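Local structure of alpha-L-arabinofuranosidase B (6SXT) at residues A[4-9]-A[25-30]; A[16-21]-A[75-80]. The protein hydrolyses terminal non-reducing alpha-L-arabinofuranosyl residues from arabinoxylan, arabinan and related plant polysaccharides, releasing L-arabinose. One frame throughout, in Å; residues are numbered along the deposited sequence.

Interaction 1 of 2, residues A[4-9]-A[25-30]; sequences PCDIYE and LYSSFS
Asp6 OD2 is gripped by two backbone N-H groups: that of Ser27 across the contact, with N to OD2 at 2.8 Å, and that of Gly3 just before the helix. The contact fastens the N-terminal helix of the GH54 catalytic domain to the loop between strands 15-20 and 34-38. Ser27 N approaches on the syn side of OD2, and its bond is close to straight (163° at the hydrogen). The other oxygen, OD1, lies at the edge of the Tyr26 ring, 3.8 Å from CD2, with the carboxylate turned 80° from the ring plane. OD1 also takes a proton from a water at 2.7 Å, which in turn bonds Ser27 OG and Ser28 OG; both serines belong to a type I turn from Tyr26 to Phe29. One residue back, Cys5 N donates to Leu25 O at 2.9 Å, so a backbone N-H in the first turn of the helix is satisfied by the loop. The same residue presses on the aromatic ring from above: Cys5 CB stands over one face of Tyr26, 3.3 Å from the centroid, in a CH-pi contact displaced toward CZ. Cys5 SG, anti to the carbonyl carbon (chi1 -70°), reaches the ring more obliquely and is tied by a disulfide to Cys15, so the helix is joined covalently to the strand that follows it. Pro4 and Leu25, both buried, cross at about a right angle, with Pro4 CG 4.0 Å from Leu25 CD2.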
ATOM      1  N   PRO A   4      -8.725  20.511   0.645  1.00 16.43           N
ATOM      2  CA  PRO A   4      -9.526  19.889   1.697  1.00 16.99           C
ATOM      3  C   PRO A   4      -9.358  20.562   3.050  1.00 16.59           C
ATOM      4  O   PRO A   4     -10.352  20.778   3.762  1.00 16.65           O
ATOM      5  CB  PRO A   4      -9.013  18.447   1.691  1.00 15.86           C
ATOM      6  CG  PRO A   4      -8.657  18.226   0.247  1.00 17.31           C
ATOM      7  CD  PRO A   4      -8.006  19.534  -0.175  1.00 16.60           C
ATOM      8  N   CYS A   5      -8.131  20.896   3.459  1.00 15.80           N
ATOM      9  CA  CYS A   5      -7.929  21.475   4.813  1.00 15.97           C
ATOM     10  C   CYS A   5      -8.402  22.936   4.865  1.00 16.76           C
ATOM     11  O   CYS A   5      -8.795  23.364   5.947  1.00 17.37           O
ATOM     12  CB  CYS A   5      -6.491  21.373   5.285  1.00 16.37           C
ATOM     13  SG  CYS A   5      -6.122  19.603   5.639  1.00 20.30           S
ATOM     14  N   ASP A   6      -8.437  23.634   3.735  1.00 16.21           N
ATOM     15  CA  ASP A   6      -9.036  24.987   3.748  1.00 16.47           C
ATOM     16  C   ASP A   6     -10.542  24.862   3.985  1.00 17.15           C
ATOM     17  O   ASP A   6     -11.085  25.716   4.684  1.00 18.41           O
ATOM     18  CB  ASP A   6      -8.743  25.691   2.432  1.00 17.08           C
ATOM     19  CG  ASP A   6      -7.251  25.834   2.154  1.00 18.18           C
ATOM     20  OD1 ASP A   6      -6.536  26.392   3.024  1.00 20.97           O
ATOM     21  OD2 ASP A   6      -6.862  25.368   1.083  1.00 18.37           O
ATOM     22  N   ILE A   7     -11.152  23.842   3.378  1.00 17.83           N
ATOM     23  CA  ILE A   7     -12.606  23.570   3.519  1.00 17.04           C
ATOM     24  C   ILE A   7     -12.899  23.213   4.963  1.00 18.29           C
ATOM     25  O   ILE A   7     -13.838  23.776   5.568  1.00 18.33           O
ATOM     26  CB  ILE A   7     -13.043  22.506   2.529  1.00 17.50           C
ATOM     27  CG1 ILE A   7     -12.842  23.009   1.104  1.00 18.32           C
ATOM     28  CG2 ILE A   7     -14.475  22.049   2.762  1.00 18.50           C
ATOM     29  CD1 ILE A   7     -12.856  21.987   0.047  1.00 18.48           C
ATOM     30  N   TYR A   8     -12.119  22.317   5.575  1.00 16.81           N
ATOM     31  CA  TYR A   8     -12.333  21.940   6.974  1.00 17.21           C
ATOM     32  C   TYR A   8     -12.162  23.170   7.873  1.00 19.09           C
ATOM     33  O   TYR A   8     -12.970  23.364   8.807  1.00 18.49           O
ATOM     34  CB  TYR A   8     -11.391  20.823   7.426  1.00 17.15           C
ATOM     35  CG  TYR A   8     -11.833  19.444   7.032  1.00 16.31           C
ATOM     36  CD1 TYR A   8     -12.963  18.875   7.580  1.00 15.53           C
ATOM     37  CD2 TYR A   8     -11.102  18.654   6.147  1.00 15.70           C
ATOM     38  CE1 TYR A   8     -13.346  17.572   7.273  1.00 16.99           C
ATOM     39  CE2 TYR A   8     -11.481  17.343   5.827  1.00 15.68           C
ATOM     40  CZ  TYR A   8     -12.608  16.802   6.389  1.00 17.10           C
ATOM     41  OH  TYR A   8     -12.924  15.500   6.106  1.00 16.97           O
ATOM     42  N   GLU A   9     -11.180  24.024   7.588  1.00 18.87           N
ATOM     43  CA  GLU A   9     -10.952  25.232   8.407  1.00 20.49           C
ATOM     44  C   GLU A   9     -12.183  26.142   8.287  1.00 21.03           C
ATOM     45  O   GLU A   9     -12.608  26.698   9.347  1.00 21.37           O
ATOM     46  CB  GLU A   9      -9.706  25.939   7.911  1.00 23.36           C
ATOM     47  CG  GLU A   9      -9.562  27.359   8.434  1.00 29.52           C
ATOM     48  CD  GLU A   9      -9.405  27.477   9.917  1.00 40.33           C
ATOM     49  OE1 GLU A   9      -8.633  26.662  10.487  1.00 41.40           O
ATOM     50  OE2 GLU A   9      -9.930  28.495  10.471  1.00 46.73           O
ATOM     51  N   LEU A  25      -2.742  19.599   0.460  1.00 15.02           N
ATOM     52  CA  LEU A  25      -4.139  19.581   0.937  1.00 14.23           C
ATOM     53  C   LEU A  25      -4.586  20.958   1.402  1.00 16.18           C
ATOM     54  O   LEU A  25      -5.725  21.098   1.879  1.00 16.04           O
ATOM     55  CB  LEU A  25      -4.251  18.516   2.030  1.00 14.49           C
ATOM     56  CG  LEU A  25      -3.956  17.107   1.530  1.00 14.78           C
ATOM     57  CD1 LEU A  25      -3.944  16.139   2.689  1.00 16.40           C
ATOM     58  CD2 LEU A  25      -4.929  16.665   0.468  1.00 15.93           C
ATOM     59  N   TYR A  26      -3.686  21.927   1.353  1.00 16.14           N
ATOM     60  CA  TYR A  26      -3.991  23.378   1.549  1.00 15.97           C
ATOM     61  C   TYR A  26      -3.593  24.092   0.277  1.00 17.62           C
ATOM     62  O   TYR A  26      -2.523  23.829  -0.256  1.00 16.28           O
ATOM     63  CB  TYR A  26      -3.174  23.958   2.704  1.00 16.72           C
ATOM     64  CG  TYR A  26      -3.421  23.403   4.082  1.00 16.67           C
ATOM     65  CD1 TYR A  26      -2.830  22.232   4.504  1.00 17.47           C
ATOM     66  CD2 TYR A  26      -4.167  24.125   4.997  1.00 16.79           C
ATOM     67  CE1 TYR A  26      -3.006  21.757   5.776  1.00 17.27           C
ATOM     68  CE2 TYR A  26      -4.367  23.647   6.282  1.00 17.53           C
ATOM     69  CZ  TYR A  26      -3.780  22.463   6.676  1.00 17.43           C
ATOM     70  OH  TYR A  26      -3.943  22.001   7.952  1.00 20.00           O
ATOM     71  N   SER A  27      -4.372  25.087  -0.124  1.00 17.76           N
ATOM     72  CA  SER A  27      -4.082  25.861  -1.352  1.00 20.19           C
ATOM     73  C   SER A  27      -2.746  26.595  -1.227  1.00 20.75           C
ATOM     74  O   SER A  27      -2.124  26.811  -2.269  1.00 23.04           O
ATOM     75  CB  SER A  27      -5.253  26.767  -1.684  1.00 24.25           C
ATOM     76  OG  SER A  27      -5.338  27.691  -0.669  1.00 26.76           O
ATOM     77  N   SER A  28      -2.255  26.911  -0.055  1.00 19.76           N
ATOM     78  CA  SER A  28      -1.005  27.692   0.027  1.00 22.49           C
ATOM     79  C   SER A  28       0.170  26.787   0.389  1.00 22.91           C
ATOM     80  O   SER A  28       1.296  27.309   0.617  1.00 22.89           O
ATOM     81  CB  SER A  28      -1.169  28.776   1.016  1.00 26.10           C
ATOM     82  OG  SER A  28      -1.431  28.211   2.278  1.00 31.85           O
ATOM     83  N   PHE A  29      -0.041  25.475   0.551  1.00 19.01           N
ATOM     84  CA  PHE A  29       1.061  24.598   1.018  1.00 17.92           C
ATOM     85  C   PHE A  29       2.056  24.364  -0.114  1.00 17.08           C
ATOM     86  O   PHE A  29       1.680  23.879  -1.210  1.00 17.51           O
ATOM     87  CB  PHE A  29       0.551  23.266   1.572  1.00 18.39           C
ATOM     88  CG  PHE A  29       1.654  22.403   2.097  1.00 17.48           C
ATOM     89  CD1 PHE A  29       2.209  22.680   3.347  1.00 18.99           C
ATOM     90  CD2 PHE A  29       2.184  21.363   1.356  1.00 16.73           C
ATOM     91  CE1 PHE A  29       3.242  21.901   3.841  1.00 19.27           C
ATOM     92  CE2 PHE A  29       3.212  20.595   1.870  1.00 17.89           C
ATOM     93  CZ  PHE A  29       3.737  20.869   3.115  1.00 17.03           C
ATOM     94  N   SER A  30       3.337  24.632   0.163  1.00 17.16           N
ATOM     95  CA  SER A  30       4.407  24.418  -0.826  1.00 17.47           C
ATOM     96  C   SER A  30       5.587  23.677  -0.210  1.00 17.98           C
ATOM     97  O   SER A  30       6.587  23.534  -0.935  1.00 19.43           O
ATOM     98  CB  SER A  30       4.852  25.741  -1.452  1.00 21.43           C
ATOM     99  OG  SER A  30       5.367  26.519  -0.452  1.00 24.04           O
TER
HETATM  100  O   HOH W   1      -4.209  27.428   2.274  1.00 23.73           O

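Interaction 2 of 2, residues A[16-21]-A[75-80]; sequences VAAHST and IYDQSG
Gln78 runs its side chain beside Ala18 and on toward Ser20. Its CB lies 4.1 Å from Ala18 CB, and its CG, anti to the carbonyl carbon (chi1 -56°), comes within 3.5 Å of Ala18 O. From there the chain is extended: CD is still 4.2 Å from Ala18 O, OE1 accepts from Leu25 N of the neighbouring loop, and NE2, 3.9 Å from Ser20 CB, donates to a water. That water also accepts from Ser20 N and lies within hydrogen-bonding distance of Tyr76 O, linking strand and loop. The backbone of Gln78 adds the shortest direct bond, its N meeting Ala18 O at 2.8 Å in the carbonyl plane. Ala18 N turns to Asp77 OD1 at 3.0 Å, so both backbone polar atoms of Ala18 are satisfied by the loop. Ala18 N and Ser79 N reach OD1 from opposite faces of the carboxylate, while OD2 accepts from Asn83 N; together they fix the rotation of the group. Ile75 CG2 packs 3.8 Å from His19 CB, and the imidazole sets CD2 near Tyr76 O, with ND1 hydrogen-bonded to Tyr164 OH and NE2 to Asn83 O. Away from the loop, Val16 and Ala17 form a classic beta bulge opposite Met295 of the concanavalin-clan sheet. The bond from Ser79 N back to Asp77 OD1 closes an Asx turn, set within the type I beta turn from Asp77 to Gly80.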
ATOM      1  N   VAL A  16      -5.819  18.933  11.962  1.00 15.65           N
ATOM      2  CA  VAL A  16      -4.683  18.878  12.896  1.00 16.01           C
ATOM      3  C   VAL A  16      -3.610  17.913  12.424  1.00 16.62           C
ATOM      4  O   VAL A  16      -2.547  17.839  13.050  1.00 17.53           O
ATOM      5  CB  VAL A  16      -5.158  18.555  14.314  1.00 17.88           C
ATOM      6  CG1 VAL A  16      -6.017  19.712  14.812  1.00 20.51           C
ATOM      7  CG2 VAL A  16      -5.878  17.212  14.381  1.00 19.24           C
ATOM      8  N   ALA A  17      -3.870  17.154  11.365  1.00 15.42           N
ATOM      9  CA  ALA A  17      -2.850  16.317  10.712  1.00 15.26           C
ATOM     10  C   ALA A  17      -3.313  16.174   9.282  1.00 15.31           C
ATOM     11  O   ALA A  17      -4.516  15.910   9.056  1.00 16.46           O
ATOM     12  CB  ALA A  17      -2.733  14.986  11.409  1.00 17.34           C
ATOM     13  N   ALA A  18      -2.413  16.319   8.333  1.00 13.95           N
ATOM     14  CA  ALA A  18      -2.803  16.327   6.906  1.00 14.89           C
ATOM     15  C   ALA A  18      -1.684  15.631   6.141  1.00 14.67           C
ATOM     16  O   ALA A  18      -0.539  16.136   6.105  1.00 14.76           O
ATOM     17  CB  ALA A  18      -2.993  17.752   6.433  1.00 15.21           C
ATOM     18  N   HIS A  19      -1.975  14.487   5.584  1.00 13.97           N
ATOM     19  CA  HIS A  19      -0.936  13.579   5.046  1.00 13.58           C
ATOM     20  C   HIS A  19      -1.251  13.209   3.591  1.00 14.25           C
ATOM     21  O   HIS A  19      -2.343  12.697   3.313  1.00 13.59           O
ATOM     22  CB  HIS A  19      -0.950  12.303   5.841  1.00 13.79           C
ATOM     23  CG  HIS A  19      -0.620  12.472   7.276  1.00 13.44           C
ATOM     24  ND1 HIS A  19      -1.503  12.094   8.278  1.00 14.03           N
ATOM     25  CD2 HIS A  19       0.478  12.962   7.861  1.00 13.32           C
ATOM     26  CE1 HIS A  19      -0.944  12.344   9.447  1.00 15.00           C
ATOM     27  NE2 HIS A  19       0.281  12.860   9.253  1.00 15.21           N
ATOM     28  N   SER A  20      -0.322  13.429   2.676  1.00 13.33           N
ATOM     29  CA  SER A  20      -0.514  12.966   1.287  1.00 14.23           C
ATOM     30  C   SER A  20       0.819  12.901   0.588  1.00 14.80           C
ATOM     31  O   SER A  20       1.614  13.845   0.702  1.00 15.33           O
ATOM     32  CB  SER A  20      -1.434  13.896   0.479  1.00 13.44           C
ATOM     33  OG  SER A  20      -1.570  13.366  -0.837  1.00 13.62           O
ATOM     34  N   THR A  21       1.025  11.836  -0.189  1.00 14.03           N
ATOM     35  CA  THR A  21       2.172  11.729  -1.088  1.00 13.06           C
ATOM     36  C   THR A  21       1.806  12.206  -2.481  1.00 14.12           C
ATOM     37  O   THR A  21       2.704  12.287  -3.314  1.00 14.78           O
ATOM     38  CB  THR A  21       2.775  10.328  -1.049  1.00 13.52           C
ATOM     39  OG1 THR A  21       1.738   9.412  -1.448  1.00 14.63           O
ATOM     40  CG2 THR A  21       3.324   9.971   0.305  1.00 14.30           C
ATOM     41  N   ILE A  75       5.883  10.589   5.812  1.00 14.13           N
ATOM     42  CA  ILE A  75       4.755  11.327   5.205  1.00 14.32           C
ATOM     43  C   ILE A  75       4.561  12.540   6.110  1.00 13.86           C
ATOM     44  O   ILE A  75       4.172  12.410   7.259  1.00 15.58           O
ATOM     45  CB  ILE A  75       3.497  10.457   5.089  1.00 14.84           C
ATOM     46  CG1 ILE A  75       3.769   9.131   4.344  1.00 16.57           C
ATOM     47  CG2 ILE A  75       2.438  11.237   4.372  1.00 15.94           C
ATOM     48  CD1 ILE A  75       2.770   8.051   4.643  1.00 19.38           C
ATOM     49  N   TYR A  76       4.876  13.711   5.595  1.00 13.72           N
ATOM     50  CA  TYR A  76       4.878  14.912   6.454  1.00 14.01           C
ATOM     51  C   TYR A  76       3.459  15.383   6.746  1.00 14.98           C
ATOM     52  O   TYR A  76       2.524  15.210   5.929  1.00 14.92           O
ATOM     53  CB  TYR A  76       5.703  16.031   5.795  1.00 14.85           C
ATOM     54  CG  TYR A  76       7.181  15.751   5.728  1.00 15.67           C
ATOM     55  CD1 TYR A  76       7.941  15.683   6.881  1.00 16.76           C
ATOM     56  CD2 TYR A  76       7.817  15.512   4.519  1.00 14.94           C
ATOM     57  CE1 TYR A  76       9.300  15.420   6.806  1.00 17.69           C
ATOM     58  CE2 TYR A  76       9.176  15.213   4.448  1.00 15.43           C
ATOM     59  CZ  TYR A  76       9.922  15.186   5.603  1.00 16.26           C
ATOM     60  OH  TYR A  76      11.288  14.940   5.559  1.00 16.31           O
ATOM     61  N   ASP A  77       3.264  15.948   7.924  1.00 15.64           N
ATOM     62  CA  ASP A  77       2.013  16.626   8.303  1.00 15.35           C
ATOM     63  C   ASP A  77       2.039  18.021   7.697  1.00 15.90           C
ATOM     64  O   ASP A  77       2.869  18.858   8.127  1.00 17.33           O
ATOM     65  CB  ASP A  77       1.924  16.638   9.822  1.00 15.63           C
ATOM     66  CG  ASP A  77       0.812  17.529  10.322  1.00 16.21           C
ATOM     67  OD1 ASP A  77      -0.135  17.817   9.543  1.00 15.27           O
ATOM     68  OD2 ASP A  77       0.913  17.920  11.489  1.00 17.18           O
ATOM     69  N   GLN A  78       1.140  18.325   6.772  1.00 14.89           N
ATOM     70  CA  GLN A  78       1.092  19.630   6.089  1.00 15.32           C
ATOM     71  C   GLN A  78       0.496  20.719   6.997  1.00 16.95           C
ATOM     72  O   GLN A  78       0.554  21.900   6.623  1.00 17.45           O
ATOM     73  CB  GLN A  78       0.292  19.541   4.790  1.00 14.88           C
ATOM     74  CG  GLN A  78       0.821  18.490   3.864  1.00 14.88           C
ATOM     75  CD  GLN A  78      -0.025  18.366   2.625  1.00 16.02           C
ATOM     76  OE1 GLN A  78      -0.734  19.307   2.282  1.00 15.66           O
ATOM     77  NE2 GLN A  78       0.001  17.164   1.986  1.00 14.82           N
ATOM     78  N   SER A  79      -0.104  20.363   8.132  1.00 16.01           N
ATOM     79  CA  SER A  79      -0.922  21.301   8.958  1.00 16.75           C
ATOM     80  C   SER A  79      -0.013  22.196   9.793  1.00 20.23           C
ATOM     81  O   SER A  79      -0.545  23.203  10.318  1.00 21.06           O
ATOM     82  CB  SER A  79      -1.884  20.552   9.839  1.00 17.28           C
ATOM     83  OG  SER A  79      -1.207  19.970  10.933  1.00 19.19           O
ATOM     84  N   GLY A  80       1.246  21.819   9.963  1.00 20.17           N
ATOM     85  CA  GLY A  80       2.131  22.597  10.844  1.00 20.15           C
ATOM     86  C   GLY A  80       2.119  22.105  12.266  1.00 22.14           C
ATOM     87  O   GLY A  80       2.878  22.658  13.059  1.00 22.64           O
TER
HETATM   88  O   HOH W   2       1.935  15.142   3.265  1.00 14.26           O

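How the interactions relate
Both interactions lie in the catalytic domain, away from its active site, with centres about 10 Å apart. Their segments alternate along the chain, and helix 4-10 leads into strand 15-20. Interaction 2 is the more deeply buried: a strand of the large antiparallel sheet has its edge covered by a loop, with a bridging water between them. Interaction 1 sits farther out and is only partly buried. Each uses a backbone-to-backbone bond and an aspartate oxygen; interaction 1 adds a ring face and a disulfide-linked cysteine. The two loops meet where Tyr26 OH packs 3.1 Å from Ser79 CB, and the Cys5 side chain touches Ala18, so the two contacts adjoin.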